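Local coordinates for holo-[acyl-carrier-protein] synthase (Thermotoga maritima, PDB 5XUM) that belongs to the 4'-phosphopantetheinyl transferase superfamily as a holo-ACP synthase of the AcpS type, at residues K109-E120 against L130-T141. Numbering follows the deposited sequence.
Sequences KRKGDIIVEGDE and LERSVEGWEIET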
ATOM      1  N   LYS A 109      -8.915   3.387   5.640  1.00 28.58           N
ATOM      2  CA  LYS A 109     -10.068   4.138   6.122  1.00 30.44           C
ATOM      3  C   LYS A 109     -10.131   5.467   5.376  1.00 30.91           C
ATOM      4  O   LYS A 109      -9.274   6.337   5.554  1.00 32.17           O
ATOM      5  CB  LYS A 109     -10.009   4.343   7.645  1.00 31.54           C
ATOM      6  CG  LYS A 109     -11.010   5.352   8.217  1.00 32.56           C
ATOM      7  CD  LYS A 109     -12.456   4.970   7.937  1.00 35.44           C
ATOM      8  CE  LYS A 109     -13.416   6.041   8.432  1.00 41.77           C
ATOM      9  NZ  LYS A 109     -14.748   5.912   7.784  1.00 42.60           N
ATOM     10  N   ARG A 110     -11.137   5.600   4.517  1.00 30.23           N
ATOM     11  CA  ARG A 110     -11.391   6.854   3.824  1.00 34.35           C
ATOM     12  C   ARG A 110     -12.470   7.628   4.560  1.00 36.61           C
ATOM     13  O   ARG A 110     -13.412   7.037   5.093  1.00 33.69           O
ATOM     14  CB  ARG A 110     -11.864   6.610   2.394  1.00 34.08           C
ATOM     15  CG  ARG A 110     -10.805   6.104   1.432  1.00 35.07           C
ATOM     16  CD  ARG A 110     -11.339   6.203   0.014  1.00 37.26           C
ATOM     17  NE  ARG A 110     -10.610   5.362  -0.930  1.00 36.89           N
ATOM     18  CZ  ARG A 110     -11.012   5.119  -2.174  1.00 36.05           C
ATOM     19  NH1 ARG A 110     -12.145   5.646  -2.623  1.00 37.81           N
ATOM     20  NH2 ARG A 110     -10.287   4.344  -2.968  1.00 36.29           N
ATOM     21  N   LYS A 111     -12.320   8.949   4.584  1.00 40.89           N
ATOM     22  CA  LYS A 111     -13.373   9.844   5.052  1.00 43.79           C
ATOM     23  C   LYS A 111     -14.593   9.636   4.157  1.00 40.91           C
ATOM     24  O   LYS A 111     -14.481   9.685   2.930  1.00 42.30           O
ATOM     25  CB  LYS A 111     -12.890  11.300   4.996  1.00 49.26           C
ATOM     26  CG  LYS A 111     -13.940  12.354   5.330  1.00 56.96           C
ATOM     27  CD  LYS A 111     -13.409  13.754   5.047  1.00 62.61           C
ATOM     28  CE  LYS A 111     -14.507  14.808   5.094  1.00 64.73           C
ATOM     29  NZ  LYS A 111     -14.970  15.102   6.479  1.00 64.22           N
ATOM     30  N   GLY A 112     -15.742   9.372   4.775  1.00 38.79           N
ATOM     31  CA  GLY A 112     -16.990   9.167   4.045  1.00 41.42           C
ATOM     32  C   GLY A 112     -17.040   7.846   3.303  1.00 43.72           C
ATOM     33  O   GLY A 112     -16.567   6.824   3.811  1.00 43.02           O
ATOM     34  N   ASP A 113     -17.614   7.880   2.098  1.00 43.80           N
ATOM     35  CA  ASP A 113     -17.761   6.699   1.229  1.00 45.72           C
ATOM     36  C   ASP A 113     -18.605   5.582   1.848  1.00 45.75           C
ATOM     37  O   ASP A 113     -18.437   4.403   1.526  1.00 44.44           O
ATOM     38  CB  ASP A 113     -16.395   6.168   0.758  1.00 47.64           C
ATOM     39  CG  ASP A 113     -16.020   6.660  -0.630  1.00 50.90           C
ATOM     40  OD1 ASP A 113     -16.873   6.596  -1.542  1.00 52.88           O
ATOM     41  OD2 ASP A 113     -14.862   7.092  -0.816  1.00 56.35           O
ATOM     42  N   ILE A 114     -19.512   5.974   2.736  1.00 43.46           N
ATOM     43  CA  ILE A 114     -20.492   5.071   3.317  1.00 42.72           C
ATOM     44  C   ILE A 114     -21.871   5.608   2.935  1.00 42.29           C
ATOM     45  O   ILE A 114     -22.237   6.720   3.317  1.00 43.06           O
ATOM     46  CB  ILE A 114     -20.321   4.967   4.850  1.00 41.63           C
ATOM     47  CG1 ILE A 114     -18.974   4.309   5.186  1.00 41.66           C
ATOM     48  CG2 ILE A 114     -21.464   4.181   5.478  1.00 40.11           C
ATOM     49  CD1 ILE A 114     -18.363   4.783   6.484  1.00 45.25           C
ATOM     50  N   ILE A 115     -22.614   4.825   2.156  1.00 43.47           N
ATOM     51  CA  ILE A 115     -23.899   5.264   1.611  1.00 44.52           C
ATOM     52  C   ILE A 115     -25.057   4.635   2.380  1.00 43.45           C
ATOM     53  O   ILE A 115     -25.119   3.413   2.537  1.00 45.89           O
ATOM     54  CB  ILE A 115     -24.028   4.961   0.094  1.00 45.01           C
ATOM     55  CG1 ILE A 115     -22.749   5.353  -0.674  1.00 44.37           C
ATOM     56  CG2 ILE A 115     -25.271   5.628  -0.497  1.00 45.67           C
ATOM     57  CD1 ILE A 115     -22.376   6.824  -0.629  1.00 43.85           C
ATOM     58  N   VAL A 116     -25.961   5.489   2.860  1.00 44.52           N
ATOM     59  CA  VAL A 116     -27.105   5.074   3.672  1.00 49.39           C
ATOM     60  C   VAL A 116     -28.390   5.728   3.156  1.00 52.57           C
ATOM     61  O   VAL A 116     -28.417   6.929   2.881  1.00 51.71           O
ATOM     62  CB  VAL A 116     -26.901   5.447   5.163  1.00 50.39           C
ATOM     63  CG1 VAL A 116     -28.149   5.138   5.980  1.00 54.19           C
ATOM     64  CG2 VAL A 116     -25.699   4.720   5.751  1.00 47.73           C
ATOM     65  N   GLU A 117     -29.448   4.930   3.026  1.00 54.84           N
ATOM     66  CA  GLU A 117     -30.760   5.441   2.628  1.00 60.70           C
ATOM     67  C   GLU A 117     -31.690   5.538   3.836  1.00 62.76           C
ATOM     68  O   GLU A 117     -31.849   4.571   4.586  1.00 61.94           O
ATOM     69  CB  GLU A 117     -31.377   4.558   1.535  1.00 64.09           C
ATOM     70  CG  GLU A 117     -32.702   5.059   0.966  1.00 70.48           C
ATOM     71  CD  GLU A 117     -32.550   6.262   0.047  1.00 73.31           C
ATOM     72  OE1 GLU A 117     -32.750   6.100  -1.176  1.00 80.83           O
ATOM     73  OE2 GLU A 117     -32.235   7.368   0.538  1.00 73.95           O
ATOM     74  N   GLY A 118     -32.295   6.712   4.019  1.00 65.59           N
ATOM     75  CA  GLY A 118     -33.232   6.942   5.121  1.00 68.35           C
ATOM     76  C   GLY A 118     -33.599   8.400   5.338  1.00 68.57           C
ATOM     77  O   GLY A 118     -33.298   9.257   4.503  1.00 68.36           O
ATOM     78  N   ASP A 119     -34.253   8.673   6.466  1.00 70.67           N
ATOM     79  CA  ASP A 119     -34.690  10.025   6.823  1.00 70.47           C
ATOM     80  C   ASP A 119     -33.503  10.937   7.121  1.00 68.94           C
ATOM     81  O   ASP A 119     -32.629  10.592   7.919  1.00 65.06           O
ATOM     82  CB  ASP A 119     -35.643   9.981   8.025  1.00 75.31           C
ATOM     83  CG  ASP A 119     -36.063  11.367   8.495  1.00 78.97           C
ATOM     84  OD1 ASP A 119     -36.620  12.140   7.684  1.00 80.13           O
ATOM     85  OD2 ASP A 119     -35.841  11.681   9.685  1.00 86.12           O
ATOM     86  N   GLU A 120     -33.493  12.103   6.474  1.00 66.62           N
ATOM     87  CA  GLU A 120     -32.411  13.081   6.601  1.00 66.74           C
ATOM     88  C   GLU A 120     -32.191  13.527   8.048  1.00 68.06           C
ATOM     89  O   GLU A 120     -31.051  13.584   8.518  1.00 69.37           O
ATOM     90  CB  GLU A 120     -32.686  14.294   5.705  1.00 70.35           C
ATOM     91  CG  GLU A 120     -31.545  15.299   5.625  1.00 71.57           C
ATOM     92  CD  GLU A 120     -31.864  16.503   4.752  1.00 74.01           C
ATOM     93  OE1 GLU A 120     -31.250  17.569   4.972  1.00 70.47           O
ATOM     94  OE2 GLU A 120     -32.721  16.388   3.847  1.00 76.28           O
ATOM     95  N   LEU A 130     -22.564  14.210   4.500  1.00 62.24           N
ATOM     96  CA  LEU A 130     -21.680  14.900   3.557  1.00 64.31           C
ATOM     97  C   LEU A 130     -22.349  15.285   2.237  1.00 67.50           C
ATOM     98  O   LEU A 130     -22.344  16.457   1.858  1.00 80.49           O
ATOM     99  CB  LEU A 130     -20.419  14.067   3.292  1.00 61.91           C
ATOM    100  CG  LEU A 130     -19.458  13.832   4.464  1.00 61.04           C
ATOM    101  CD1 LEU A 130     -18.536  12.657   4.168  1.00 56.21           C
ATOM    102  CD2 LEU A 130     -18.656  15.086   4.791  1.00 56.46           C
ATOM    103  N   GLU A 131     -22.913  14.298   1.542  1.00 64.46           N
ATOM    104  CA  GLU A 131     -23.510  14.511   0.221  1.00 68.53           C
ATOM    105  C   GLU A 131     -24.740  13.641  -0.021  1.00 67.79           C
ATOM    106  O   GLU A 131     -24.921  12.607   0.625  1.00 68.73           O
ATOM    107  CB  GLU A 131     -22.480  14.256  -0.887  1.00 72.06           C
ATOM    108  CG  GLU A 131     -21.633  15.464  -1.259  1.00 82.37           C
ATOM    109  CD  GLU A 131     -20.715  15.206  -2.441  1.00 89.38           C
ATOM    110  OE1 GLU A 131     -21.105  14.449  -3.359  1.00 93.84           O
ATOM    111  OE2 GLU A 131     -19.600  15.769  -2.460  1.00 98.98           O
ATOM    112  N   ARG A 132     -25.572  14.074  -0.965  1.00 69.76           N
ATOM    113  CA  ARG A 132     -26.733  13.311  -1.409  1.00 72.29           C
ATOM    114  C   ARG A 132     -26.518  12.829  -2.843  1.00 71.13           C
ATOM    115  O   ARG A 132     -26.082  13.593  -3.706  1.00 75.05           O
ATOM    116  CB  ARG A 132     -28.011  14.160  -1.303  1.00 71.38           C
ATOM    117  CG  ARG A 132     -29.269  13.537  -1.902  1.00 70.44           C
ATOM    118  CD  ARG A 132     -29.795  12.371  -1.077  1.00 70.70           C
ATOM    119  NE  ARG A 132     -30.701  11.523  -1.852  1.00 68.24           N
ATOM    120  CZ  ARG A 132     -31.274  10.408  -1.401  1.00 73.01           C
ATOM    121  NH1 ARG A 132     -32.077   9.714  -2.193  1.00 80.27           N
ATOM    122  NH2 ARG A 132     -31.050   9.982  -0.164  1.00 68.42           N
ATOM    123  N   SER A 133     -26.819  11.556  -3.082  1.00 69.45           N
ATOM    124  CA  SER A 133     -26.735  10.968  -4.415  1.00 75.45           C
ATOM    125  C   SER A 133     -27.978  10.128  -4.707  1.00 78.24           C
ATOM    126  O   SER A 133     -28.894  10.055  -3.884  1.00 81.87           O
ATOM    127  CB  SER A 133     -25.466  10.120  -4.547  1.00 76.49           C
ATOM    128  OG  SER A 133     -25.472   9.042  -3.628  1.00 76.67           O
ATOM    129  N   VAL A 134     -28.004   9.497  -5.879  1.00 82.26           N
ATOM    130  CA  VAL A 134     -29.115   8.633  -6.283  1.00 83.65           C
ATOM    131  C   VAL A 134     -29.177   7.378  -5.403  1.00 82.96           C
ATOM    132  O   VAL A 134     -30.264   6.868  -5.113  1.00 83.02           O
ATOM    133  CB  VAL A 134     -29.023   8.237  -7.779  1.00 86.87           C
ATOM    134  CG1 VAL A 134     -30.310   7.571  -8.247  1.00 81.86           C
ATOM    135  CG2 VAL A 134     -28.726   9.456  -8.642  1.00 86.03           C
ATOM    136  N   GLU A 135     -28.011   6.900  -4.973  1.00 81.96           N
ATOM    137  CA  GLU A 135     -27.917   5.719  -4.110  1.00 80.49           C
ATOM    138  C   GLU A 135     -28.361   6.004  -2.672  1.00 69.82           C
ATOM    139  O   GLU A 135     -28.883   5.116  -1.994  1.00 71.19           O
ATOM    140  CB  GLU A 135     -26.496   5.144  -4.114  1.00 83.88           C
ATOM    141  CG  GLU A 135     -26.057   4.530  -5.437  1.00 90.89           C
ATOM    142  CD  GLU A 135     -25.305   5.506  -6.327  1.00100.78           C
ATOM    143  OE1 GLU A 135     -25.862   6.572  -6.666  1.00 99.29           O
ATOM    144  OE2 GLU A 135     -24.152   5.196  -6.698  1.00106.20           O
ATOM    145  N   GLY A 136     -28.146   7.237  -2.215  1.00 66.26           N
ATOM    146  CA  GLY A 136     -28.560   7.655  -0.873  1.00 62.27           C
ATOM    147  C   GLY A 136     -27.717   8.771  -0.285  1.00 58.92           C
ATOM    148  O   GLY A 136     -27.128   9.573  -1.017  1.00 60.62           O
ATOM    149  N   TRP A 137     -27.666   8.823   1.045  1.00 51.92           N
ATOM    150  CA  TRP A 137     -26.866   9.811   1.764  1.00 52.95           C
ATOM    151  C   TRP A 137     -25.481   9.293   2.038  1.00 50.89           C
ATOM    152  O   TRP A 137     -25.314   8.152   2.482  1.00 46.91           O
ATOM    153  CB  TRP A 137     -27.538  10.185   3.080  1.00 55.32           C
ATOM    154  CG  TRP A 137     -28.881  10.856   2.917  1.00 58.53           C
ATOM    155  CD1 TRP A 137     -30.141  10.269   2.992  1.00 61.34           C
ATOM    156  CD2 TRP A 137     -29.140  12.277   2.643  1.00 63.12           C
ATOM    157  NE1 TRP A 137     -31.130  11.199   2.791  1.00 65.84           N
ATOM    158  CE2 TRP A 137     -30.599  12.423   2.575  1.00 65.89           C
ATOM    159  CE3 TRP A 137     -28.340  13.401   2.454  1.00 65.91           C
ATOM    160  CZ2 TRP A 137     -31.205  13.646   2.329  1.00 68.71           C
ATOM    161  CZ3 TRP A 137     -28.965  14.631   2.208  1.00 68.99           C
ATOM    162  CH2 TRP A 137     -30.362  14.747   2.146  1.00 68.43           C
ATOM    163  N   GLU A 138     -24.476  10.125   1.773  1.00 47.21           N
ATOM    164  CA  GLU A 138     -23.098   9.801   2.127  1.00 49.98           C
ATOM    165  C   GLU A 138     -22.801  10.329   3.526  1.00 50.34           C
ATOM    166  O   GLU A 138     -22.960  11.522   3.796  1.00 53.09           O
ATOM    167  CB  GLU A 138     -22.102  10.376   1.110  1.00 50.87           C
ATOM    168  CG  GLU A 138     -20.672   9.879   1.306  1.00 53.63           C
ATOM    169  CD  GLU A 138     -19.649  10.584   0.427  1.00 58.06           C
ATOM    170  OE1 GLU A 138     -18.440  10.342   0.627  1.00 54.92           O
ATOM    171  OE2 GLU A 138     -20.038  11.375  -0.462  1.00 60.37           O
ATOM    172  N   ILE A 139     -22.385   9.431   4.414  1.00 47.06           N
ATOM    173  CA  ILE A 139     -22.077   9.791   5.797  1.00 45.51           C
ATOM    174  C   ILE A 139     -20.635   9.444   6.158  1.00 45.20           C
ATOM    175  O   ILE A 139     -20.012   8.588   5.521  1.00 44.45           O
ATOM    176  CB  ILE A 139     -23.044   9.114   6.807  1.00 46.06           C
ATOM    177  CG1 ILE A 139     -22.942   7.582   6.733  1.00 43.62           C
ATOM    178  CG2 ILE A 139     -24.480   9.590   6.586  1.00 47.29           C
ATOM    179  CD1 ILE A 139     -23.475   6.860   7.953  1.00 43.91           C
ATOM    180  N   GLU A 140     -20.105  10.129   7.167  1.00 42.78           N
ATOM    181  CA  GLU A 140     -18.857   9.725   7.794  1.00 45.77           C
ATOM    182  C   GLU A 140     -19.173   9.066   9.130  1.00 47.78           C
ATOM    183  O   GLU A 140     -19.874   9.640   9.965  1.00 50.88           O
ATOM    184  CB  GLU A 140     -17.903  10.918   7.972  1.00 47.20           C
ATOM    185  CG  GLU A 140     -16.736  10.693   8.938  1.00 50.05           C
ATOM    186  CD  GLU A 140     -15.823   9.524   8.570  1.00 52.50           C
ATOM    187  OE1 GLU A 140     -15.909   8.993   7.443  1.00 50.09           O
ATOM    188  OE2 GLU A 140     -15.003   9.127   9.425  1.00 53.29           O
ATOM    189  N   THR A 141     -18.673   7.847   9.310  1.00 43.47           N
ATOM    190  CA  THR A 141     -18.798   7.131  10.577  1.00 43.54           C
ATOM    191  C   THR A 141     -17.632   6.163  10.780  1.00 43.62           C
ATOM    192  O   THR A 141     -17.063   5.645   9.813  1.00 42.82           O
ATOM    193  CB  THR A 141     -20.154   6.389  10.708  1.00 42.81           C
ATOM    194  OG1 THR A 141     -20.197   5.685  11.955  1.00 41.91           O
ATOM    195  CG2 THR A 141     -20.370   5.395   9.569  1.00 43.43           C
TER
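Glu-120 lies against one face of the Trp-137 indole, displaced toward the rim, its CG making an off-centre CH-pi contact 4.1 Å from the centroid of the six-membered ring; over the centre of the opposite face lies Arg-132, its CD 3.6 Å above the ring plane. The Glu-120 carboxylate, turned 45° from the indole, pairs through OE1 with Arg-124, one turn on in the same helix. Past the ring, the Arg-132 guanidinium continues to Glu-117: NH2 donates in its own plane to the syn lone pair of OE2 at 3.0 Å, in a nearly straight salt bridge with the two flat groups 24° from coplanar. A bend at chi2 (74°) in Glu-117 brings its carboxylate round to this edge. Strands 114-117 and 137-140 run antiparallel in the middle of a four-stranded sheet, where Val-116 and Trp-137 form a hydrogen-bonded pair; strand 128-132 joins 137-140 through a hairpin, with a classic beta bulge at Leu-130 and Glu-131 facing Glu-138. On the face of Val-116, its CG2 packs 3.8 Å from Ile-139 CD1, and Ile-114 sets CG2 against Ile-139 CG1 and CD1 against Thr-141 CG2, with Leu-123 of helix 120-126 also touching Val-116. On the other face, Ile-115 lays CD1 along the CB and CG of Glu-138. The turn before strand 114-117 is gripped by two carboxylates, each met on its anti side by a donor somewhat out of its plane, Gly-112 N the more so: Gly-112 N reaches Glu-140 OE1 at 2.7 Å, and Asp-113 N reaches Glu-138 OE1 at 3.0 Å, down a Glu-138 chain extended throughout. Lys-109 approaches Glu-140 from the opposite direction; its NZ forms a salt bridge to the same OE1, the hydrogen bond in it weak at 3.3 Å, and donates to Thr-141 O at 3.1 Å.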